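Local coordinates for CBS domain protein (Bacillus anthracis, PDB 3LQN) that is of unknown function but carries a tandem pair of CBS domains, a module that in relatives often binds adenine nucleotides and regulates partner proteins, at residues A28-G33 with S49-L54; N34-A39 with M87-V92; Y58-L63 with F118-N123. All coordinates share one frame; numbering follows the deposited sequence. Where two conformers were deposited one is given.

How the contacts relate
Contacts 1 and 2 lie side by side and touch, the backbone of Ile32 probably hydrogen-bonding to Glu90; both pair extended backbone by two N-H...O bonds, with apolar side chains beneath. Contact 1 (28-33 with 49-54) holds a loop to strand 50-54 and is partly buried, with exposed Ile32 at its end. Contact 2 (34-39 with 87-92) is more peripheral: its centre lies about 16 Å from the chain centre, and its outer side takes up sulfate. Contact 3 (58-63 with 118-123) is near the centre and purely apolar: it sets strand 60-65, the partner of strand 50-54 from contact 1, against the second CBS motif.

Contact 1: residues A28-G33 with S49-L54; sequences AHVQIG and SAIPVL
Ile51 begins the contact by packing against Ala28 and Val30. Its CG1 stands between the backbone N and the carbonyl carbon (chi1 54°), which carries CD1 to within 3.8 Å of Val30 CG1, the two side chains crossing at about a right angle; its CG2 lies beside Ala28 CB. Helix 36-46 backs this corner, with Val42 touching both Ala28 and Ile51. At Pro52 the ring carbon CD lies 3.3 Å from Ala28 O, a carbonyl that is buried here without a hydrogen-bond partner, and Pro52 O accepts Val30 N at 3.2 Å. Val53 pairs with Val30 in a single parallel bridge. In the conformer described, Ile32 CG2 comes to 3.7 Å from Val53 CG1, while Val53 CA makes a CH...O contact with Val30 O. The same oxygen accepts Leu54 N at 2.9 Å in a nearly straight bond. Leu54 then sends CD1 over one face of the His29 imidazole, 3.9 Å from the ring centroid and nearer the rim than the middle, a CH-pi contact. Beyond the bridge the backbones are joined by a water that accepts from Ile32 N and donates to Leu54 O, the water oxygen lying 2.9 Å from Leu54 O. The arrangement fits a CBS motif, with a beta-alpha-beta-like course in which the chain before helix 36-46 runs beside strand 50-54 after it.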
ATOM      1  N   ALA A  28      -5.801 -13.166   5.645  1.00 29.28           N
ATOM      2  CA  ALA A  28      -7.066 -13.536   5.009  1.00 30.19           C
ATOM      3  C   ALA A  28      -6.799 -13.980   3.558  1.00 21.47           C
ATOM      4  O   ALA A  28      -5.764 -13.581   2.980  1.00 24.29           O
ATOM      5  CB  ALA A  28      -8.069 -12.359   5.019  1.00 27.67           C
ATOM      6  N   HIS A  29      -7.715 -14.783   3.023  1.00 28.86           N
ATOM      7  CA  HIS A  29      -7.665 -15.248   1.617  1.00 25.48           C
ATOM      8  C   HIS A  29      -9.079 -15.380   1.042  1.00 29.53           C
ATOM      9  O   HIS A  29     -10.072 -15.331   1.795  1.00 27.76           O
ATOM     10  CB  HIS A  29      -6.894 -16.606   1.540  1.00 21.47           C
ATOM     11  CG  HIS A  29      -7.525 -17.721   2.311  1.00 30.75           C
ATOM     12  ND1 HIS A  29      -7.082 -18.110   3.561  1.00 34.27           N
ATOM     13  CD2 HIS A  29      -8.535 -18.576   1.998  1.00 41.28           C
ATOM     14  CE1 HIS A  29      -7.803 -19.126   3.988  1.00 40.42           C
ATOM     15  NE2 HIS A  29      -8.695 -19.431   3.057  1.00 35.20           N
ATOM     16  N   VAL A  30      -9.167 -15.555  -0.274  1.00 23.65           N
ATOM     17  CA  VAL A  30     -10.388 -15.929  -0.964  1.00 24.25           C
ATOM     18  C   VAL A  30     -10.068 -17.029  -1.992  1.00 21.98           C
ATOM     19  O   VAL A  30      -8.902 -17.369  -2.204  1.00 27.90           O
ATOM     20  CB  VAL A  30     -11.052 -14.678  -1.664  1.00 23.01           C
ATOM     21  CG1 VAL A  30     -11.618 -13.736  -0.594  1.00 26.17           C
ATOM     22  CG2 VAL A  30     -10.022 -13.946  -2.555  1.00 20.68           C
ATOM     23  N   GLN A  31     -11.093 -17.519  -2.683  1.00 23.78           N
ATOM     24  CA  GLN A  31     -11.000 -18.525  -3.762  1.00 28.39           C
ATOM     25  C   GLN A  31     -11.428 -17.962  -5.100  1.00 26.84           C
ATOM     26  O   GLN A  31     -12.162 -16.996  -5.128  1.00 23.85           O
ATOM     27  CB  GLN A  31     -11.936 -19.700  -3.420  1.00 30.56           C
ATOM     28  CG  GLN A  31     -11.502 -20.406  -2.171  1.00 39.11           C
ATOM     29  CD  GLN A  31     -12.009 -21.835  -2.122  1.00 52.49           C
ATOM     30  OE1 GLN A  31     -11.242 -22.767  -1.909  1.00 52.66           O
ATOM     31  NE2 GLN A  31     -13.305 -22.011  -2.346  1.00 42.80           N
ATOM     32  N   ILE A  32     -11.022 -18.569  -6.220  0.99 25.26           N
ATOM     33  CA  ILE A  32     -11.317 -17.950  -7.565  0.99 31.46           C
ATOM     34  C   ILE A  32     -12.805 -17.694  -7.926  0.99 33.46           C
ATOM     35  O   ILE A  32     -13.175 -16.751  -8.688  0.99 34.17           O
ATOM     36  CB  ILE A  32     -10.608 -18.721  -8.767  0.99 39.24           C
ATOM     37  CG1 ILE A  32     -11.192 -20.123  -8.920  0.99 37.79           C
ATOM     38  CG2 ILE A  32      -9.064 -18.760  -8.591  0.99 43.03           C
ATOM     39  CD1 ILE A  32     -11.003 -20.738 -10.320  0.99 46.32           C
ATOM     40  N   GLY A  33     -13.663 -18.525  -7.378  1.00 24.72           N
ATOM     41  CA  GLY A  33     -15.080 -18.387  -7.614  1.00 26.83           C
ATOM     42  C   GLY A  33     -15.801 -17.521  -6.619  1.00 25.56           C
ATOM     43  O   GLY A  33     -16.994 -17.335  -6.777  1.00 24.68           O
ATOM     44  N   SER A  49      -4.405  -4.707   2.076  1.00 27.86           N
ATOM     45  CA  SER A  49      -4.723  -4.018   0.848  1.00 29.34           C
ATOM     46  C   SER A  49      -4.696  -5.039  -0.258  1.00 22.73           C
ATOM     47  O   SER A  49      -5.228  -4.790  -1.338  1.00 28.13           O
ATOM     48  CB  SER A  49      -3.688  -2.935   0.545  1.00 37.82           C
ATOM     49  OG  SER A  49      -2.398  -3.528   0.587  1.00 54.78           O
ATOM     50  N   ALA A  50      -4.094  -6.184   0.022  1.00 25.85           N
ATOM     51  CA  ALA A  50      -4.163  -7.312  -0.879  1.00 23.73           C
ATOM     52  C   ALA A  50      -4.180  -8.642  -0.113  1.00 20.66           C
ATOM     53  O   ALA A  50      -3.612  -8.790   0.992  1.00 26.81           O
ATOM     54  CB  ALA A  50      -2.969  -7.248  -1.920  1.00 25.17           C
ATOM     55  N   ILE A  51      -4.780  -9.648  -0.721  1.00 18.79           N
ATOM     56  CA  ILE A  51      -4.803 -10.989  -0.136  1.00 22.09           C
ATOM     57  C   ILE A  51      -4.627 -12.033  -1.203  1.00 16.86           C
ATOM     58  O   ILE A  51      -4.946 -11.796  -2.388  1.00 18.27           O
ATOM     59  CB  ILE A  51      -6.125 -11.274   0.639  1.00 23.50           C
ATOM     60  CG1 ILE A  51      -7.337 -11.018  -0.274  1.00 25.63           C
ATOM     61  CG2 ILE A  51      -6.165 -10.452   1.903  1.00 26.04           C
ATOM     62  CD1 ILE A  51      -8.694 -11.496   0.316  1.00 24.25           C
ATOM     63  N   PRO A  52      -4.086 -13.205  -0.823  1.00 20.16           N
ATOM     64  CA  PRO A  52      -3.913 -14.283  -1.790  1.00 15.19           C
ATOM     65  C   PRO A  52      -5.234 -14.903  -2.197  1.00 22.44           C
ATOM     66  O   PRO A  52      -6.194 -14.929  -1.406  1.00 18.38           O
ATOM     67  CB  PRO A  52      -3.101 -15.345  -1.004  1.00 23.73           C
ATOM     68  CG  PRO A  52      -3.469 -15.084   0.474  1.00 24.62           C
ATOM     69  CD  PRO A  52      -3.571 -13.558   0.526  1.00 21.97           C
ATOM     70  N   VAL A  53      -5.273 -15.321  -3.458  1.00 19.65           N
ATOM     71  CA  VAL A  53      -6.317 -16.219  -3.960  1.00 20.95           C
ATOM     72  C   VAL A  53      -5.833 -17.673  -3.941  1.00 22.88           C
ATOM     73  O   VAL A  53      -4.849 -17.986  -4.603  1.00 26.33           O
ATOM     74  CB  VAL A  53      -6.688 -15.786  -5.396  1.00 19.25           C
ATOM     75  CG1 VAL A  53      -7.899 -16.602  -5.876  1.00 19.92           C
ATOM     76  CG2 VAL A  53      -6.970 -14.238  -5.436  1.00 20.80           C
ATOM     77  N   LEU A  54      -6.505 -18.567  -3.206  1.00 17.17           N
ATOM     78  CA  LEU A  54      -6.032 -19.930  -2.977  1.00 18.44           C
ATOM     79  C   LEU A  54      -7.021 -20.914  -3.587  1.00 25.30           C
ATOM     80  O   LEU A  54      -8.179 -20.579  -3.775  1.00 28.94           O
ATOM     81  CB  LEU A  54      -5.938 -20.248  -1.469  1.00 17.63           C
ATOM     82  CG  LEU A  54      -4.992 -19.303  -0.675  1.00 17.60           C
ATOM     83  CD1 LEU A  54      -4.994 -19.826   0.795  1.00 21.55           C
ATOM     84  CD2 LEU A  54      -3.570 -19.254  -1.269  1.00 23.42           C
TER
HETATM   85  O   HOH W   1      -9.524 -20.649  -6.293  1.00 46.10           O

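Contact 2: residues N34-A39 with M87-V92; sequences NGLEHA and MKVEQV. With SO4 (sulfate ion), chain C; SO4 (sulfate ion), chain F.
This is a backbone bridge between the start of helix 36-46 and the loop that leads toward strand 99-101, at the outer end of that helix's half of the chain. Gly35, the N-cap residue, forms an antiparallel, non-hydrogen-bonded pair with Lys88: Val89 N bonds to Asn34 O at 2.8 Å almost in line with the carbonyl, whereas Leu36 N reaches Met87 O at 2.9 Å from above the carbonyl plane. Lys88 N bonds to Gln91 OE1 at 2.7 Å. Below the bridge Leu36 fits between Met87 and Val92, CD1 tight on Met87 CB at 3.4 Å and CD2 facing Val92 CG2. Val89 CG2, anti to its carbonyl carbon, lies on Ala39 CB at 3.7 Å; Ile64 touches Leu36, Val89 and Val92. Outside, O3 of the chain C sulfate takes Gly35 N at 2.7 Å and His38 ND1 at 3.0 Å, the sulfur near the imidazole plane. Asn34 ND2 bonds to O1 of the chain F sulfate, while its OD1 accepts Gln31 N. Both anions probably come from the crystallisation liquor, but N-H groups at a helix N-terminus gripping them imply a site suited to negative charge, and would tend to favour, though not prove, a protonated His38.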
ATOM      1  N   ASN A  34     -15.105 -16.977  -5.601  1.00 22.17           N
ATOM      2  CA  ASN A  34     -15.787 -16.009  -4.732  1.00 23.98           C
ATOM      3  C   ASN A  34     -16.242 -14.758  -5.490  1.00 21.30           C
ATOM      4  O   ASN A  34     -15.551 -14.320  -6.408  1.00 23.57           O
ATOM      5  CB  ASN A  34     -14.895 -15.597  -3.560  1.00 18.68           C
ATOM      6  CG  ASN A  34     -14.778 -16.689  -2.481  1.00 22.41           C
ATOM      7  OD1 ASN A  34     -13.773 -16.813  -1.832  1.00 25.17           O
ATOM      8  ND2 ASN A  34     -15.827 -17.490  -2.328  1.00 26.02           N
ATOM      9  N   GLY A  35     -17.395 -14.212  -5.106  1.00 21.08           N
ATOM     10  CA  GLY A  35     -17.894 -12.908  -5.591  1.00 21.80           C
ATOM     11  C   GLY A  35     -16.982 -11.748  -5.213  1.00 22.38           C
ATOM     12  O   GLY A  35     -16.237 -11.829  -4.232  1.00 20.10           O
ATOM     13  N   LEU A  36     -17.008 -10.651  -5.981  1.00 20.47           N
ATOM     14  CA  LEU A  36     -16.184  -9.511  -5.618  1.00 18.83           C
ATOM     15  C   LEU A  36     -16.742  -8.753  -4.395  1.00 21.21           C
ATOM     16  O   LEU A  36     -15.997  -8.092  -3.740  1.00 19.22           O
ATOM     17  CB  LEU A  36     -16.017  -8.554  -6.777  1.00 19.29           C
ATOM     18  CG  LEU A  36     -15.167  -9.103  -7.926  1.00 18.62           C
ATOM     19  CD1 LEU A  36     -14.851  -7.961  -8.885  1.00 19.10           C
ATOM     20  CD2 LEU A  36     -13.870  -9.682  -7.373  1.00 21.38           C
ATOM     21  N   GLU A  37     -18.044  -8.824  -4.127  0.61 22.47           N
ATOM     22  CA  GLU A  37     -18.551  -8.179  -2.904  0.61 23.00           C
ATOM     23  C   GLU A  37     -17.970  -8.912  -1.677  0.61 20.92           C
ATOM     24  O   GLU A  37     -17.579  -8.286  -0.691  0.61 18.50           O
ATOM     25  CB  GLU A  37     -20.084  -8.156  -2.842  0.61 23.64           C
ATOM     26  CG  GLU A  37     -20.735  -7.196  -3.858  0.61 24.51           C
ATOM     27  CD  GLU A  37     -22.239  -7.054  -3.643  0.61 41.99           C
ATOM     28  OE1 GLU A  37     -22.974  -8.021  -3.935  0.61 44.38           O
ATOM     29  OE2 GLU A  37     -22.678  -5.971  -3.187  0.61 47.83           O
ATOM     30  N   HIS A  38     -17.942 -10.238  -1.753  1.00 20.39           N
ATOM     31  CA  HIS A  38     -17.318 -11.062  -0.716  1.00 23.36           C
ATOM     32  C   HIS A  38     -15.839 -10.710  -0.582  1.00 20.18           C
ATOM     33  O   HIS A  38     -15.342 -10.443   0.491  1.00 16.48           O
ATOM     34  CB  HIS A  38     -17.451 -12.551  -1.089  1.00 24.77           C
ATOM     35  CG  HIS A  38     -16.907 -13.495  -0.069  1.00 30.30           C
ATOM     36  ND1 HIS A  38     -17.156 -14.854  -0.101  1.00 39.54           N
ATOM     37  CD2 HIS A  38     -16.166 -13.281   1.042  1.00 39.35           C
ATOM     38  CE1 HIS A  38     -16.561 -15.433   0.925  1.00 34.32           C
ATOM     39  NE2 HIS A  38     -15.944 -14.501   1.631  1.00 38.54           N
ATOM     40  N   ALA A  39     -15.121 -10.715  -1.705  1.00 17.40           N
ATOM     41  CA  ALA A  39     -13.701 -10.414  -1.647  1.00 18.35           C
ATOM     42  C   ALA A  39     -13.410  -9.018  -1.103  1.00 20.50           C
ATOM     43  O   ALA A  39     -12.479  -8.848  -0.320  1.00 16.53           O
ATOM     44  CB  ALA A  39     -13.063 -10.620  -3.032  1.00 21.79           C
ATOM     45  N   MET A  87     -19.693 -10.039 -10.436  1.00 20.36           N
ATOM     46  CA  MET A  87     -18.328 -10.403 -10.742  1.00 18.26           C
ATOM     47  C   MET A  87     -17.693 -11.321  -9.748  1.00 25.42           C
ATOM     48  O   MET A  87     -18.092 -11.381  -8.573  1.00 23.08           O
ATOM     49  CB  MET A  87     -17.487  -9.117 -10.786  1.00 16.40           C
ATOM     50  CG  MET A  87     -18.080  -8.171 -11.849  1.00 21.80           C
ATOM     51  SD  MET A  87     -17.263  -6.557 -11.863  1.00 26.93           S
ATOM     52  CE  MET A  87     -15.716  -6.924 -12.550  1.00 21.66           C
ATOM     53  N   LYS A  88     -16.685 -12.016 -10.231  1.00 19.36           N
ATOM     54  CA  LYS A  88     -15.944 -12.961  -9.399  1.00 23.66           C
ATOM     55  C   LYS A  88     -14.480 -12.581  -9.300  1.00 20.10           C
ATOM     56  O   LYS A  88     -13.928 -11.838 -10.126  1.00 21.48           O
ATOM     57  CB  LYS A  88     -16.058 -14.398  -9.969  1.00 29.30           C
ATOM     58  CG  LYS A  88     -17.477 -14.983  -9.797  1.00 30.28           C
ATOM     59  CD  LYS A  88     -17.537 -16.382 -10.262  1.00 37.81           C
ATOM     60  CE  LYS A  88     -18.598 -17.149  -9.431  1.00 48.81           C
ATOM     61  NZ  LYS A  88     -19.861 -16.384  -9.313  1.00 47.80           N
ATOM     62  N   VAL A  89     -13.811 -13.135  -8.280  1.00 16.61           N
ATOM     63  CA  VAL A  89     -12.386 -12.885  -8.042  1.00 18.06           C
ATOM     64  C   VAL A  89     -11.526 -13.166  -9.281  1.00 17.10           C
ATOM     65  O   VAL A  89     -10.617 -12.369  -9.606  1.00 23.37           O
ATOM     66  CB  VAL A  89     -11.944 -13.829  -6.874  1.00 21.60           C
ATOM     67  CG1 VAL A  89     -10.442 -14.048  -6.868  1.00 25.65           C
ATOM     68  CG2 VAL A  89     -12.381 -13.219  -5.559  1.00 22.11           C
ATOM     69  N   GLU A  90     -11.874 -14.235  -9.990  1.00 21.13           N
ATOM     70  CA  GLU A  90     -11.129 -14.646 -11.191  1.00 33.85           C
ATOM     71  C   GLU A  90     -11.030 -13.514 -12.229  1.00 31.87           C
ATOM     72  O   GLU A  90     -10.057 -13.454 -12.958  1.00 27.67           O
ATOM     73  CB  GLU A  90     -11.757 -15.881 -11.858  1.00 27.19           C
ATOM     74  CG  GLU A  90     -13.099 -15.677 -12.507  1.00 47.10           C
ATOM     75  CD  GLU A  90     -13.717 -17.023 -12.937  1.00 73.73           C
ATOM     76  OE1 GLU A  90     -14.459 -17.629 -12.121  1.00 82.42           O
ATOM     77  OE2 GLU A  90     -13.446 -17.481 -14.077  1.00 68.44           O
ATOM     78  N   GLN A  91     -12.014 -12.622 -12.266  1.00 24.71           N
ATOM     79  CA  GLN A  91     -12.043 -11.600 -13.337  1.00 22.83           C
ATOM     80  C   GLN A  91     -11.065 -10.454 -13.098  1.00 21.42           C
ATOM     81  O   GLN A  91     -10.789  -9.699 -14.032  1.00 25.90           O
ATOM     82  CB  GLN A  91     -13.435 -11.017 -13.508  1.00 20.59           C
ATOM     83  CG  GLN A  91     -14.469 -11.987 -14.015  1.00 23.80           C
ATOM     84  CD  GLN A  91     -15.817 -11.393 -13.917  1.00 26.41           C
ATOM     85  OE1 GLN A  91     -16.424 -11.417 -12.858  1.00 32.35           O
ATOM     86  NE2 GLN A  91     -16.332 -10.844 -15.038  1.00 26.30           N
ATOM     87  N   VAL A  92     -10.542 -10.293 -11.891  1.00 17.24           N
ATOM     88  CA  VAL A  92      -9.678  -9.138 -11.610  1.00 19.43           C
ATOM     89  C   VAL A  92      -8.348  -9.515 -10.942  1.00 20.86           C
ATOM     90  O   VAL A  92      -7.493  -8.670 -10.776  1.00 21.27           O
ATOM     91  CB  VAL A  92     -10.387  -8.008 -10.756  1.00 19.07           C
ATOM     92  CG1 VAL A  92     -11.642  -7.424 -11.483  1.00 18.98           C
ATOM     93  CG2 VAL A  92     -10.714  -8.535  -9.325  1.00 19.25           C
TER
HETATM   94  S   SO4 C 162     -19.678 -15.728  -2.780  1.00 37.02           S
HETATM   95  O1  SO4 C 162     -19.764 -16.932  -3.622  1.00 45.83           O
HETATM   96  O2  SO4 C 162     -20.008 -16.163  -1.429  1.00 50.63           O
HETATM   97  O3  SO4 C 162     -18.295 -15.372  -2.788  1.00 29.05           O
HETATM   98  O4  SO4 C 162     -20.533 -14.693  -3.259  1.00 34.45           O
HETATM   99  S   SO4 F 165     -16.132 -20.142   0.325  1.00130.65           S
HETATM  100  O1  SO4 F 165     -15.938 -20.069  -1.125  1.00126.14           O
HETATM  101  O2  SO4 F 165     -17.065 -21.227   0.632  1.00133.99           O
HETATM  102  O3  SO4 F 165     -14.862 -20.442   0.983  1.00130.87           O
HETATM  103  O4  SO4 F 165     -16.663 -18.875   0.837  1.00125.95           O

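Contact 3: residues Y58-L63 with F118-N123; sequences YKLHGL and FICAVN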
ATOM      1  N   TYR A  58      -5.172 -25.118  -0.697  0.50 24.63           N
ATOM      2  CA  TYR A  58      -4.433 -24.030  -0.092  0.50 26.12           C
ATOM      3  C   TYR A  58      -3.143 -23.762  -0.897  0.50 27.23           C
ATOM      4  O   TYR A  58      -2.102 -23.371  -0.351  0.50 26.07           O
ATOM      5  CB  TYR A  58      -4.194 -24.367   1.392  0.50 26.35           C
ATOM      6  CG  TYR A  58      -5.410 -24.127   2.291  0.50 28.39           C
ATOM      7  CD1 TYR A  58      -5.581 -22.903   2.925  0.50 29.69           C
ATOM      8  CD2 TYR A  58      -6.363 -25.124   2.525  0.50 30.70           C
ATOM      9  CE1 TYR A  58      -6.654 -22.667   3.746  0.50 34.36           C
ATOM     10  CE2 TYR A  58      -7.441 -24.896   3.364  0.50 28.47           C
ATOM     11  CZ  TYR A  58      -7.575 -23.659   3.968  0.50 41.33           C
ATOM     12  OH  TYR A  58      -8.624 -23.393   4.808  0.50 49.57           O
ATOM     13  N   LYS A  59      -3.241 -23.948  -2.216  1.00 23.20           N
ATOM     14  CA  LYS A  59      -2.187 -23.560  -3.143  1.00 24.66           C
ATOM     15  C   LYS A  59      -2.479 -22.185  -3.704  1.00 24.51           C
ATOM     16  O   LYS A  59      -3.625 -21.804  -3.892  1.00 25.11           O
ATOM     17  CB  LYS A  59      -2.001 -24.619  -4.245  1.00 25.21           C
ATOM     18  CG  LYS A  59      -1.314 -25.849  -3.647  1.00 27.82           C
ATOM     19  CD  LYS A  59      -1.195 -27.036  -4.584  1.00 37.12           C
ATOM     20  CE  LYS A  59      -0.495 -28.161  -3.840  1.00 42.92           C
ATOM     21  NZ  LYS A  59       0.383 -28.936  -4.763  1.00 42.88           N
ATOM     22  N   LEU A  60      -1.422 -21.432  -3.962  1.00 26.00           N
ATOM     23  CA  LEU A  60      -1.500 -20.055  -4.403  1.00 29.95           C
ATOM     24  C   LEU A  60      -1.802 -19.957  -5.899  1.00 36.54           C
ATOM     25  O   LEU A  60      -1.091 -20.551  -6.717  1.00 32.61           O
ATOM     26  CB  LEU A  60      -0.147 -19.377  -4.064  1.00 24.08           C
ATOM     27  CG  LEU A  60      -0.116 -17.915  -4.442  1.00 23.69           C
ATOM     28  CD1 LEU A  60      -1.187 -17.094  -3.597  1.00 23.93           C
ATOM     29  CD2 LEU A  60       1.333 -17.375  -4.293  1.00 22.10           C
ATOM     30  N   HIS A  61      -2.870 -19.236  -6.241  1.00 33.43           N
ATOM     31  CA  HIS A  61      -3.271 -18.939  -7.627  1.00 40.28           C
ATOM     32  C   HIS A  61      -2.991 -17.516  -8.070  1.00 38.65           C
ATOM     33  O   HIS A  61      -2.757 -17.244  -9.241  1.00 44.46           O
ATOM     34  CB  HIS A  61      -4.753 -19.234  -7.812  1.00 41.95           C
ATOM     35  CG  HIS A  61      -5.037 -20.676  -8.053  0.98 48.64           C
ATOM     36  ND1 HIS A  61      -5.794 -21.111  -9.117  0.90 53.78           N
ATOM     37  CD2 HIS A  61      -4.624 -21.781  -7.399  0.83 52.14           C
ATOM     38  CE1 HIS A  61      -5.858 -22.433  -9.086  0.72 56.88           C
ATOM     39  NE2 HIS A  61      -5.156 -22.865  -8.059  0.89 51.01           N
ATOM     40  N   GLY A  62      -3.018 -16.583  -7.147  1.00 25.11           N
ATOM     41  CA  GLY A  62      -2.828 -15.218  -7.529  1.00 25.37           C
ATOM     42  C   GLY A  62      -3.064 -14.338  -6.348  1.00 26.60           C
ATOM     43  O   GLY A  62      -3.212 -14.833  -5.248  1.00 26.36           O
ATOM     44  N   LEU A  63      -3.129 -13.045  -6.593  1.00 23.77           N
ATOM     45  CA  LEU A  63      -3.368 -12.054  -5.533  1.00 24.34           C
ATOM     46  C   LEU A  63      -4.566 -11.223  -5.950  1.00 29.41           C
ATOM     47  O   LEU A  63      -4.746 -10.972  -7.147  1.00 25.64           O
ATOM     48  CB  LEU A  63      -2.221 -11.062  -5.426  1.00 24.56           C
ATOM     49  CG  LEU A  63      -1.067 -11.207  -4.431  1.00 32.94           C
ATOM     50  CD1 LEU A  63      -0.153  -9.942  -4.482  1.00 35.56           C
ATOM     51  CD2 LEU A  63      -1.601 -11.424  -3.031  1.00 28.25           C
ATOM     52  N   PHE A 118       4.116  -6.426  -1.630  1.00 35.11           N
ATOM     53  CA  PHE A 118       4.119  -7.693  -0.958  1.00 45.54           C
ATOM     54  C   PHE A 118       4.080  -8.942  -1.791  1.00 34.64           C
ATOM     55  O   PHE A 118       3.548  -9.037  -2.913  1.00 35.30           O
ATOM     56  CB  PHE A 118       3.270  -7.716   0.331  1.00 59.16           C
ATOM     57  CG  PHE A 118       1.918  -8.363   0.201  1.00 55.60           C
ATOM     58  CD1 PHE A 118       1.794  -9.704  -0.176  1.00 46.38           C
ATOM     59  CD2 PHE A 118       0.778  -7.656   0.548  1.00 43.90           C
ATOM     60  CE1 PHE A 118       0.530 -10.304  -0.265  1.00 41.61           C
ATOM     61  CE2 PHE A 118      -0.448  -8.240   0.494  1.00 46.83           C
ATOM     62  CZ  PHE A 118      -0.579  -9.584   0.087  1.00 44.99           C
ATOM     63  N   ILE A 119       4.704  -9.915  -1.178  1.00 34.60           N
ATOM     64  CA  ILE A 119       5.202 -11.042  -1.887  1.00 29.16           C
ATOM     65  C   ILE A 119       4.707 -12.224  -1.109  1.00 30.71           C
ATOM     66  O   ILE A 119       4.774 -12.243   0.125  1.00 30.99           O
ATOM     67  CB  ILE A 119       6.705 -11.019  -1.823  1.00 34.28           C
ATOM     68  CG1 ILE A 119       7.243  -9.805  -2.603  1.00 40.04           C
ATOM     69  CG2 ILE A 119       7.297 -12.360  -2.320  1.00 44.91           C
ATOM     70  CD1 ILE A 119       8.635  -9.338  -2.094  1.00 40.48           C
ATOM     71  N   CYS A 120       4.242 -13.218  -1.842  1.00 26.18           N
ATOM     72  CA  CYS A 120       3.753 -14.404  -1.216  1.00 22.86           C
ATOM     73  C   CYS A 120       4.889 -15.396  -1.110  1.00 21.48           C
ATOM     74  O   CYS A 120       5.679 -15.538  -2.029  1.00 28.73           O
ATOM     75  CB  CYS A 120       2.638 -15.009  -2.085  1.00 22.62           C
ATOM     76  SG  CYS A 120       1.116 -13.990  -2.142  1.00 27.58           S
ATOM     77  N   ALA A 121       4.909 -16.101   0.012  1.00 24.63           N
ATOM     78  CA  ALA A 121       5.826 -17.174   0.284  1.00 24.05           C
ATOM     79  C   ALA A 121       5.078 -18.469   0.076  1.00 25.93           C
ATOM     80  O   ALA A 121       3.969 -18.600   0.543  1.00 25.88           O
ATOM     81  CB  ALA A 121       6.280 -17.085   1.706  1.00 27.03           C
ATOM     82  N   VAL A 122       5.713 -19.437  -0.595  1.00 29.54           N
ATOM     83  CA  VAL A 122       5.129 -20.755  -0.779  1.00 31.71           C
ATOM     84  C   VAL A 122       6.183 -21.796  -0.389  1.00 34.86           C
ATOM     85  O   VAL A 122       7.373 -21.478  -0.305  1.00 33.76           O
ATOM     86  CB  VAL A 122       4.714 -20.973  -2.225  1.00 31.71           C
ATOM     87  CG1 VAL A 122       3.592 -19.954  -2.628  1.00 31.08           C
ATOM     88  CG2 VAL A 122       5.911 -20.847  -3.125  1.00 35.85           C
ATOM     89  N   ASN A 123       5.739 -23.006  -0.094  1.00 27.66           N
ATOM     90  CA  ASN A 123       6.702 -24.089   0.138  1.00 33.80           C
ATOM     91  C   ASN A 123       7.024 -24.800  -1.153  1.00 40.62           C
ATOM     92  O   ASN A 123       6.546 -24.407  -2.217  1.00 39.98           O
ATOM     93  CB  ASN A 123       6.329 -25.026   1.304  1.00 37.00           C
ATOM     94  CG  ASN A 123       5.197 -26.002   0.977  1.00 45.79           C
ATOM     95  OD1 ASN A 123       4.679 -26.039  -0.138  1.00 40.97           O
ATOM     96  ND2 ASN A 123       4.810 -26.797   1.971  1.00 45.97           N
TER
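Leu60 lays its CD2 methyl against Cys120 and Val122, 3.5 Å from Cys120 CB and 3.8 Å from Val122 CG1. The first distance is tight for two carbons. With CG anti to the backbone N (chi1 -178°), the side chain sets CD2 there and crosses that of Val122 at about a right angle. Further along, Leu63 uses its own CD2 in two contacts: the methyl meets Phe118 CE1 at 3.7 Å, approaching the ring obliquely, and lies 3.8 Å from Cys120 SG. Cys120 therefore sits between the two leucines, its CB meeting Leu60 and its sulfur facing Leu63. Strands 60-63 and 118-122 run antiparallel, 175° between directions, but their axes come no closer than 9.1 Å, so they meet through side chains and not as hydrogen-bonded neighbours. Each belongs to a different sheet. His61 and Gly62 form a classic beta bulge opposite Val53, and the leucines on either side of this pair, Leu60 and Leu63, both point their CB toward the other strand. Pro52 and Leu54 add to the packing around Leu60, as does Val99 of strand 99-101. The contact joins the two CBS motifs of the chain face to face, consistent with the pseudo-twofold pairing of a Bateman module. Built of methyls, one thiol and an aromatic ring, it implies an interface held by apolar packing and close fit, with no directional polar bond between these strands.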